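Local structure of hypoxanthine-guanine phosphoribosyltransferase (Leishmania tarentolae, 1PZM) at residues Val153-Pro158 with Ala177-Tyr182; Trp34-Lys39 with Pro170-Pro175. The protein probably transfers the 5-phosphoribosyl group of phosphoribosyl pyrophosphate onto hypoxanthine or guanine, yielding IMP or GMP in the purine salvage pathway. All coordinates share one frame; numbering follows the deposited sequence.

Interaction 1 of 2, residues Val153-Pro158 with Ala177-Tyr182; sequences VLLDKP and AFVIGY. With 5GP (guanosine-5'-monophosphate), chain C.
Lys157 and Ala177 meet at the rim of the bound guanine and show how one lysine nitrogen can join protein to ligand. Lys157 NZ donates to Ala177 O at 3.0 Å, approaching 35° out of the carbonyl plane. The same Lys157 NZ also donates to GMP O6 at 2.7 Å and to GMP N7 at 2.6 Å. A bend in the side chain at chi3 (-68°) turns its otherwise extended end toward the purine. Three acceptors thus grip NZ and fix its place between backbone and base. The backbone of Val179 meets the neighbouring polar atoms of the base: its N gives O6 a nearly straight bond (2.8 Å, 166°), and its O receives guanine N1 at 2.6 Å and, weakly, the exocyclic N2. Phe178, between Ala177 and Val179 in sequence, directs its ring to the base, and N1 lies 3.5 Å above the ring plane, over its centre.

Behind this polar layer the contact is apolar. Leu155 CD1 touches Val179 CG2 at 3.6 Å, and Ile127 packs against both residues as well as Lys157. Farther from the base, the CD2 branch of Leu154 presses on the CD2–CE2 side of Tyr182, the two side chains crossing at about a right angle. Ile196 adjoins Leu154, Leu155, Val179 and Tyr182, and the Tyr182 hydroxyl is hydrogen-bonded to Asp74. The segments run in nearly opposite directions, joining the end of a core strand to the hood. Lysine at O6/N7, backbone at O6/N1 and an aromatic ring over the base are characteristic of the purine site of 6-oxopurine phosphoribosyltransferases.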
ATOM      1  N   VAL A 153      -6.677   9.522 -10.198  1.00 23.42           N
ATOM      2  CA  VAL A 153      -7.722   8.560  -9.816  1.00 23.98           C
ATOM      3  C   VAL A 153      -7.637   7.387 -10.787  1.00 23.48           C
ATOM      4  O   VAL A 153      -7.648   7.621 -12.023  1.00 23.22           O
ATOM      5  CB  VAL A 153      -9.168   9.265  -9.976  1.00 26.32           C
ATOM      6  CG1 VAL A 153     -10.325   8.274  -9.737  1.00 28.89           C
ATOM      7  CG2 VAL A 153      -9.322  10.463  -9.002  1.00 26.34           C
ATOM      8  N   LEU A 154      -7.669   6.149 -10.292  1.00 22.21           N
ATOM      9  CA  LEU A 154      -7.537   5.018 -11.242  1.00 22.04           C
ATOM     10  C   LEU A 154      -8.817   4.880 -12.041  1.00 22.36           C
ATOM     11  O   LEU A 154      -8.794   4.808 -13.288  1.00 20.74           O
ATOM     12  CB  LEU A 154      -7.166   3.673 -10.532  1.00 21.91           C
ATOM     13  CG  LEU A 154      -7.054   2.424 -11.429  1.00 23.24           C
ATOM     14  CD1 LEU A 154      -6.029   2.585 -12.581  1.00 18.67           C
ATOM     15  CD2 LEU A 154      -6.743   1.173 -10.545  1.00 24.13           C
ATOM     16  N   LEU A 155      -9.949   4.889 -11.316  1.00 21.16           N
ATOM     17  CA  LEU A 155     -11.245   4.658 -11.933  1.00 20.76           C
ATOM     18  C   LEU A 155     -12.117   5.853 -11.675  1.00 21.55           C
ATOM     19  O   LEU A 155     -12.494   6.142 -10.550  1.00 20.36           O
ATOM     20  CB  LEU A 155     -11.907   3.406 -11.349  1.00 20.44           C
ATOM     21  CG  LEU A 155     -11.168   2.096 -11.513  1.00 24.73           C
ATOM     22  CD1 LEU A 155     -12.032   1.025 -10.873  1.00 25.03           C
ATOM     23  CD2 LEU A 155     -10.962   1.833 -13.044  1.00 20.17           C
ATOM     24  N   ASP A 156     -12.484   6.557 -12.739  1.00 22.02           N
ATOM     25  CA  ASP A 156     -13.384   7.718 -12.578  1.00 21.17           C
ATOM     26  C   ASP A 156     -14.747   7.304 -13.059  1.00 22.17           C
ATOM     27  O   ASP A 156     -14.875   6.833 -14.217  1.00 22.24           O
ATOM     28  CB  ASP A 156     -12.843   8.897 -13.423  1.00 22.11           C
ATOM     29  CG  ASP A 156     -13.418  10.225 -12.995  1.00 26.45           C
ATOM     30  OD1 ASP A 156     -13.300  11.211 -13.767  1.00 24.06           O
ATOM     31  OD2 ASP A 156     -13.992  10.349 -11.879  1.00 29.18           O
ATOM     32  N   LYS A 157     -15.783   7.551 -12.238  1.00 23.42           N
ATOM     33  CA  LYS A 157     -17.180   7.363 -12.654  1.00 25.69           C
ATOM     34  C   LYS A 157     -17.900   8.706 -12.748  1.00 26.96           C
ATOM     35  O   LYS A 157     -18.756   9.039 -11.874  1.00 27.76           O
ATOM     36  CB  LYS A 157     -17.934   6.377 -11.700  1.00 25.85           C
ATOM     37  CG  LYS A 157     -17.239   4.978 -11.602  1.00 27.69           C
ATOM     38  CD  LYS A 157     -18.091   3.892 -10.832  1.00 26.12           C
ATOM     39  CE  LYS A 157     -18.212   4.216  -9.431  1.00 30.74           C
ATOM     40  NZ  LYS A 157     -18.589   3.021  -8.486  1.00 26.23           N
ATOM     41  N   PRO A 158     -17.621   9.478 -13.817  1.00 27.19           N
ATOM     42  CA  PRO A 158     -18.168  10.844 -13.911  1.00 27.76           C
ATOM     43  C   PRO A 158     -19.698  10.889 -14.024  1.00 29.52           C
ATOM     44  O   PRO A 158     -20.352  11.918 -13.666  1.00 30.44           O
ATOM     45  CB  PRO A 158     -17.452  11.450 -15.146  1.00 27.35           C
ATOM     46  CG  PRO A 158     -16.989  10.249 -16.017  1.00 26.16           C
ATOM     47  CD  PRO A 158     -16.792   9.128 -14.995  1.00 26.62           C
ATOM     48  N   ALA A 177     -20.945   1.293 -11.883  1.00 36.18           N
ATOM     49  CA  ALA A 177     -21.005  -0.103 -11.596  1.00 36.01           C
ATOM     50  C   ALA A 177     -20.234  -0.267 -10.296  1.00 34.91           C
ATOM     51  O   ALA A 177     -19.317   0.503  -9.983  1.00 35.06           O
ATOM     52  CB  ALA A 177     -20.345  -0.896 -12.724  1.00 35.66           C
ATOM     53  N   PHE A 178     -20.575  -1.257  -9.512  1.00 33.67           N
ATOM     54  CA  PHE A 178     -19.790  -1.387  -8.303  1.00 31.78           C
ATOM     55  C   PHE A 178     -18.585  -2.297  -8.573  1.00 29.43           C
ATOM     56  O   PHE A 178     -18.752  -3.446  -8.950  1.00 30.03           O
ATOM     57  CB  PHE A 178     -20.646  -1.883  -7.171  1.00 33.01           C
ATOM     58  CG  PHE A 178     -19.945  -1.842  -5.851  1.00 33.85           C
ATOM     59  CD1 PHE A 178     -19.120  -2.887  -5.458  1.00 33.95           C
ATOM     60  CD2 PHE A 178     -20.085  -0.752  -5.024  1.00 34.37           C
ATOM     61  CE1 PHE A 178     -18.484  -2.857  -4.220  1.00 31.04           C
ATOM     62  CE2 PHE A 178     -19.456  -0.709  -3.803  1.00 35.86           C
ATOM     63  CZ  PHE A 178     -18.642  -1.769  -3.403  1.00 33.22           C
ATOM     64  N   VAL A 179     -17.369  -1.783  -8.416  1.00 26.61           N
ATOM     65  CA  VAL A 179     -16.233  -2.643  -8.661  1.00 25.01           C
ATOM     66  C   VAL A 179     -15.496  -3.099  -7.396  1.00 24.44           C
ATOM     67  O   VAL A 179     -15.611  -2.428  -6.352  1.00 24.09           O
ATOM     68  CB  VAL A 179     -15.258  -2.056  -9.666  1.00 24.50           C
ATOM     69  CG1 VAL A 179     -16.019  -1.583 -11.021  1.00 24.05           C
ATOM     70  CG2 VAL A 179     -14.398  -0.982  -9.028  1.00 25.41           C
ATOM     71  N   ILE A 180     -14.750  -4.223  -7.528  1.00 22.28           N
ATOM     72  CA  ILE A 180     -13.941  -4.801  -6.459  1.00 22.71           C
ATOM     73  C   ILE A 180     -12.586  -5.156  -7.103  1.00 22.13           C
ATOM     74  O   ILE A 180     -12.464  -5.137  -8.343  1.00 21.14           O
ATOM     75  CB  ILE A 180     -14.625  -6.083  -5.880  1.00 23.65           C
ATOM     76  CG1 ILE A 180     -14.741  -7.141  -7.013  1.00 24.11           C
ATOM     77  CG2 ILE A 180     -16.033  -5.729  -5.240  1.00 24.51           C
ATOM     78  CD1 ILE A 180     -15.101  -8.536  -6.579  1.00 24.63           C
ATOM     79  N   GLY A 181     -11.586  -5.458  -6.264  1.00 21.03           N
ATOM     80  CA  GLY A 181     -10.285  -5.890  -6.764  1.00 21.18           C
ATOM     81  C   GLY A 181      -9.262  -4.776  -6.810  1.00 19.91           C
ATOM     82  O   GLY A 181      -9.647  -3.639  -6.724  1.00 18.42           O
ATOM     83  N   TYR A 182      -7.959  -5.086  -6.890  1.00 17.92           N
ATOM     84  CA  TYR A 182      -6.954  -4.009  -7.051  1.00 17.81           C
ATOM     85  C   TYR A 182      -7.069  -2.915  -5.916  1.00 19.08           C
ATOM     86  O   TYR A 182      -6.947  -1.670  -6.137  1.00 17.95           O
ATOM     87  CB  TYR A 182      -6.972  -3.466  -8.489  1.00 17.42           C
ATOM     88  CG  TYR A 182      -5.684  -2.762  -8.870  1.00 18.43           C
ATOM     89  CD1 TYR A 182      -4.563  -3.502  -9.276  1.00 17.23           C
ATOM     90  CD2 TYR A 182      -5.579  -1.370  -8.773  1.00 18.22           C
ATOM     91  CE1 TYR A 182      -3.360  -2.876  -9.546  1.00 19.10           C
ATOM     92  CE2 TYR A 182      -4.382  -0.723  -9.055  1.00 20.05           C
ATOM     93  CZ  TYR A 182      -3.282  -1.491  -9.461  1.00 21.71           C
ATOM     94  OH  TYR A 182      -2.082  -0.865  -9.784  1.00 20.38           O
TER
HETATM   95  P   5GP C 301     -17.728   9.219  -3.543  0.50 28.79           P
HETATM   96  O1P 5GP C 301     -17.026   9.654  -4.782  0.50 28.84           O
HETATM   97  O2P 5GP C 301     -19.206   9.185  -3.704  0.50 24.92           O
HETATM   98  O3P 5GP C 301     -17.426  10.265  -2.534  0.50 30.20           O
HETATM   99  O5' 5GP C 301     -17.148   7.794  -3.089  0.50 28.40           O
HETATM  100  C5' 5GP C 301     -17.515   7.158  -1.857  0.50 32.71           C
HETATM  101  C4' 5GP C 301     -16.548   6.000  -1.468  0.50 33.02           C
HETATM  102  O4' 5GP C 301     -16.836   4.760  -2.131  0.50 34.29           O
HETATM  103  C3' 5GP C 301     -15.071   6.266  -1.742  0.50 30.93           C
HETATM  104  O3' 5GP C 301     -14.241   5.757  -0.695  0.50 26.42           O
HETATM  105  C2' 5GP C 301     -14.849   5.488  -3.030  0.50 29.75           C
HETATM  106  O2' 5GP C 301     -13.490   5.206  -3.199  0.50 25.68           O
HETATM  107  C1' 5GP C 301     -15.752   4.253  -2.889  0.50 30.93           C
HETATM  108  N9  5GP C 301     -16.289   3.768  -4.196  1.00 33.17           N
HETATM  109  C8  5GP C 301     -17.193   4.371  -5.091  1.00 30.08           C
HETATM  110  N7  5GP C 301     -17.489   3.473  -6.130  1.00 28.64           N
HETATM  111  C5  5GP C 301     -16.971   2.272  -5.696  1.00 27.84           C
HETATM  112  C6  5GP C 301     -16.934   1.007  -6.297  1.00 25.73           C
HETATM  113  O6  5GP C 301     -17.418   0.823  -7.457  1.00 21.45           O
HETATM  114  N1  5GP C 301     -16.328  -0.053  -5.625  1.00 22.09           N
HETATM  115  C2  5GP C 301     -15.784   0.151  -4.356  1.00 27.21           C
HETATM  116  N2  5GP C 301     -15.227  -0.844  -3.671  1.00 25.14           N
HETATM  117  N3  5GP C 301     -15.806   1.390  -3.779  1.00 25.49           N
HETATM  118  C4  5GP C 301     -16.406   2.435  -4.457  1.00 29.63           C

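Interaction 2 of 2, residues Trp34-Lys39 with Pro170-Pro175; sequences WAATAK and PVITIP
The hydroxyl of Thr37, a residue at the margin of the contact with Val171, is turned back to its own helix: OG1 donates to Val33 O, one turn earlier. A chi1 of -63° sets OG1 beside the backbone N, from where it can reach that carbonyl. The polar end of the threonine is thereby satisfied within helix 30-48, and its OG1 comes only loosely near Val171 CG1, at 4.5 Å.

What joins the two segments is a small set of methyl and methylene groups. Ala36 points its CB at the strand and meets Val171 CG1 at 3.5 Å, the closest approach of the pair. That branch of the valine stands anti to the backbone N (chi1 -177°) and extends toward the helix surface, where it also lies 3.9 Å from Ala36 O and 4.2 Å from Thr37 N. Ile172 adds a lighter touch, its CG1 resting 4.3 Å from the same Ala36 methyl. The helical backbone angles of Val171 interrupt the usual alternation of faces, which probably helps two consecutive residues reach one alanine. The short alanine side chain goes with a close axial approach, 8.4 Å, and the helix and strand directions differ by 144°.

Around this patch the helix is braced by Phe71, Leu75 and Phe78 of helix 69-81, which pack on Thr37, while Leu154 supports Val171 and Ile172 from the neighbouring strand 148-156. The contact thus seats a flanking helix against a terminal strand of the parallel sheet of the phosphoribosyltransferase fold. With no hydrogen bond across it, the contact depends on shape and dispersion, so its hold is probably less directional than that of a hydrogen-bonded contact.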
ATOM      1  N   TRP A  34      -1.813  -1.704 -15.415  1.00 17.51           N
ATOM      2  CA  TRP A  34      -0.432  -1.327 -15.508  1.00 18.38           C
ATOM      3  C   TRP A  34      -0.033  -0.532 -16.757  1.00 19.98           C
ATOM      4  O   TRP A  34       0.667   0.473 -16.621  1.00 20.22           O
ATOM      5  CB  TRP A  34       0.459  -2.553 -15.413  1.00 20.65           C
ATOM      6  CG  TRP A  34       0.485  -3.169 -14.010  1.00 19.05           C
ATOM      7  CD1 TRP A  34       0.152  -2.576 -12.776  1.00 19.05           C
ATOM      8  CD2 TRP A  34       1.008  -4.460 -13.703  1.00 19.91           C
ATOM      9  NE1 TRP A  34       0.392  -3.475 -11.731  1.00 17.14           N
ATOM     10  CE2 TRP A  34       0.927  -4.635 -12.279  1.00 21.18           C
ATOM     11  CE3 TRP A  34       1.494  -5.529 -14.493  1.00 21.93           C
ATOM     12  CZ2 TRP A  34       1.343  -5.841 -11.650  1.00 22.32           C
ATOM     13  CZ3 TRP A  34       1.913  -6.735 -13.846  1.00 22.39           C
ATOM     14  CH2 TRP A  34       1.798  -6.864 -12.447  1.00 23.45           C
ATOM     15  N   ALA A  35      -0.483  -0.956 -17.936  1.00 18.46           N
ATOM     16  CA  ALA A  35      -0.236  -0.182 -19.135  1.00 20.93           C
ATOM     17  C   ALA A  35      -0.822   1.256 -19.067  1.00 20.85           C
ATOM     18  O   ALA A  35      -0.124   2.197 -19.462  1.00 20.71           O
ATOM     19  CB  ALA A  35      -0.747  -0.914 -20.425  1.00 21.27           C
ATOM     20  N   ALA A  36      -2.045   1.442 -18.553  1.00 20.28           N
ATOM     21  CA  ALA A  36      -2.632   2.799 -18.486  1.00 22.80           C
ATOM     22  C   ALA A  36      -1.863   3.653 -17.408  1.00 22.13           C
ATOM     23  O   ALA A  36      -1.635   4.862 -17.569  1.00 21.57           O
ATOM     24  CB  ALA A  36      -4.181   2.739 -18.132  1.00 23.31           C
ATOM     25  N   THR A  37      -1.443   3.005 -16.337  1.00 20.94           N
ATOM     26  CA  THR A  37      -0.782   3.718 -15.269  1.00 20.67           C
ATOM     27  C   THR A  37       0.618   4.151 -15.693  1.00 21.53           C
ATOM     28  O   THR A  37       1.043   5.259 -15.336  1.00 22.37           O
ATOM     29  CB  THR A  37      -0.649   2.816 -14.061  1.00 20.28           C
ATOM     30  OG1 THR A  37      -1.960   2.479 -13.605  1.00 17.62           O
ATOM     31  CG2 THR A  37      -0.044   3.609 -12.915  1.00 21.98           C
ATOM     32  N   ALA A  38       1.345   3.290 -16.409  1.00 21.72           N
ATOM     33  CA  ALA A  38       2.649   3.662 -17.014  1.00 22.71           C
ATOM     34  C   ALA A  38       2.585   4.894 -17.914  1.00 24.65           C
ATOM     35  O   ALA A  38       3.466   5.778 -17.855  1.00 25.79           O
ATOM     36  CB  ALA A  38       3.264   2.438 -17.797  1.00 22.10           C
ATOM     37  N   LYS A  39       1.558   4.943 -18.773  1.00 25.54           N
ATOM     38  CA  LYS A  39       1.325   6.089 -19.683  1.00 26.93           C
ATOM     39  C   LYS A  39       1.003   7.328 -18.862  1.00 26.54           C
ATOM     40  O   LYS A  39       1.521   8.415 -19.141  1.00 26.56           O
ATOM     41  CB  LYS A  39       0.191   5.810 -20.698  1.00 27.21           C
ATOM     42  CG  LYS A  39       0.644   4.748 -21.789  1.00 30.67           C
ATOM     43  CD  LYS A  39      -0.476   4.577 -22.830  1.00 36.16           C
ATOM     44  CE  LYS A  39       0.093   3.992 -24.118  1.00 47.14           C
ATOM     45  NZ  LYS A  39      -0.832   4.026 -25.286  1.00 48.06           N
ATOM     46  N   PRO A 170      -7.438  11.264 -14.544  1.00 24.72           N
ATOM     47  CA  PRO A 170      -8.352  10.147 -14.399  1.00 24.53           C
ATOM     48  C   PRO A 170      -7.818   9.073 -15.359  1.00 25.37           C
ATOM     49  O   PRO A 170      -7.939   9.222 -16.596  1.00 26.28           O
ATOM     50  CB  PRO A 170      -9.660  10.702 -14.917  1.00 26.63           C
ATOM     51  CG  PRO A 170      -9.289  11.831 -15.920  1.00 25.51           C
ATOM     52  CD  PRO A 170      -7.831  12.168 -15.642  1.00 26.40           C
ATOM     53  N   VAL A 171      -7.287   7.992 -14.810  1.00 25.10           N
ATOM     54  CA  VAL A 171      -6.560   7.028 -15.648  1.00 24.89           C
ATOM     55  C   VAL A 171      -7.517   6.271 -16.532  1.00 24.72           C
ATOM     56  O   VAL A 171      -7.318   6.145 -17.735  1.00 24.97           O
ATOM     57  CB  VAL A 171      -5.759   6.053 -14.763  1.00 24.52           C
ATOM     58  CG1 VAL A 171      -4.966   5.110 -15.643  1.00 22.74           C
ATOM     59  CG2 VAL A 171      -4.785   6.832 -13.891  1.00 25.27           C
ATOM     60  N   ILE A 172      -8.583   5.764 -15.932  1.00 23.92           N
ATOM     61  CA  ILE A 172      -9.589   5.040 -16.715  1.00 23.17           C
ATOM     62  C   ILE A 172     -10.966   5.570 -16.380  1.00 23.32           C
ATOM     63  O   ILE A 172     -11.266   5.729 -15.193  1.00 22.86           O
ATOM     64  CB  ILE A 172      -9.541   3.543 -16.374  1.00 22.81           C
ATOM     65  CG1 ILE A 172      -8.094   3.027 -16.463  1.00 20.55           C
ATOM     66  CG2 ILE A 172     -10.517   2.759 -17.273  1.00 23.46           C
ATOM     67  CD1 ILE A 172      -7.948   1.541 -16.040  1.00 22.95           C
ATOM     68  N   THR A 173     -11.797   5.832 -17.401  1.00 20.83           N
ATOM     69  CA  THR A 173     -13.155   6.360 -17.179  1.00 21.37           C
ATOM     70  C   THR A 173     -14.129   5.223 -17.419  1.00 22.28           C
ATOM     71  O   THR A 173     -14.041   4.578 -18.445  1.00 22.53           O
ATOM     72  CB  THR A 173     -13.407   7.530 -18.150  1.00 21.40           C
ATOM     73  OG1 THR A 173     -12.555   8.614 -17.761  1.00 20.67           O
ATOM     74  CG2 THR A 173     -14.874   8.136 -18.009  1.00 21.87           C
ATOM     75  N   ILE A 174     -15.044   4.951 -16.477  1.00 22.47           N
ATOM     76  CA  ILE A 174     -15.912   3.768 -16.616  1.00 24.23           C
ATOM     77  C   ILE A 174     -17.324   4.133 -16.274  1.00 27.17           C
ATOM     78  O   ILE A 174     -17.562   5.138 -15.605  1.00 27.00           O
ATOM     79  CB  ILE A 174     -15.523   2.621 -15.644  1.00 23.61           C
ATOM     80  CG1 ILE A 174     -15.694   3.099 -14.191  1.00 20.57           C
ATOM     81  CG2 ILE A 174     -14.110   2.098 -15.923  1.00 22.12           C
ATOM     82  CD1 ILE A 174     -15.456   2.013 -13.088  1.00 20.23           C
ATOM     83  N   PRO A 175     -18.281   3.326 -16.712  1.00 30.28           N
ATOM     84  CA  PRO A 175     -19.678   3.622 -16.366  1.00 32.50           C
ATOM     85  C   PRO A 175     -19.960   3.263 -14.913  1.00 33.56           C
ATOM     86  O   PRO A 175     -19.081   2.774 -14.170  1.00 31.23           O
ATOM     87  CB  PRO A 175     -20.506   2.813 -17.386  1.00 34.11           C
ATOM     88  CG  PRO A 175     -19.592   1.766 -17.912  1.00 34.21           C
ATOM     89  CD  PRO A 175     -18.136   2.113 -17.540  1.00 30.05           C
TER

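The two interactions meet along neighbouring strands of one parallel sheet: Leu154 O lies 2.8 Å from Ile172 N, a probable hydrogen bond, and Lys157 of interaction 1 packs on Ile174, just beyond strand 169-173. Both strands kink at comparable places, Leu154 and Val171 each adopting helical backbone angles. Interaction 1 is buried and faces the ligand, combining a directional network of hydrogen bonds with an apolar backing that joins sheet to hood. Interaction 2 is only partly buried, about 12 Å from the nucleotide at its Ile172 side chain, and joins sheet to flanking helix through apolar contacts alone. Specific recognition and plain packing thus share one framework.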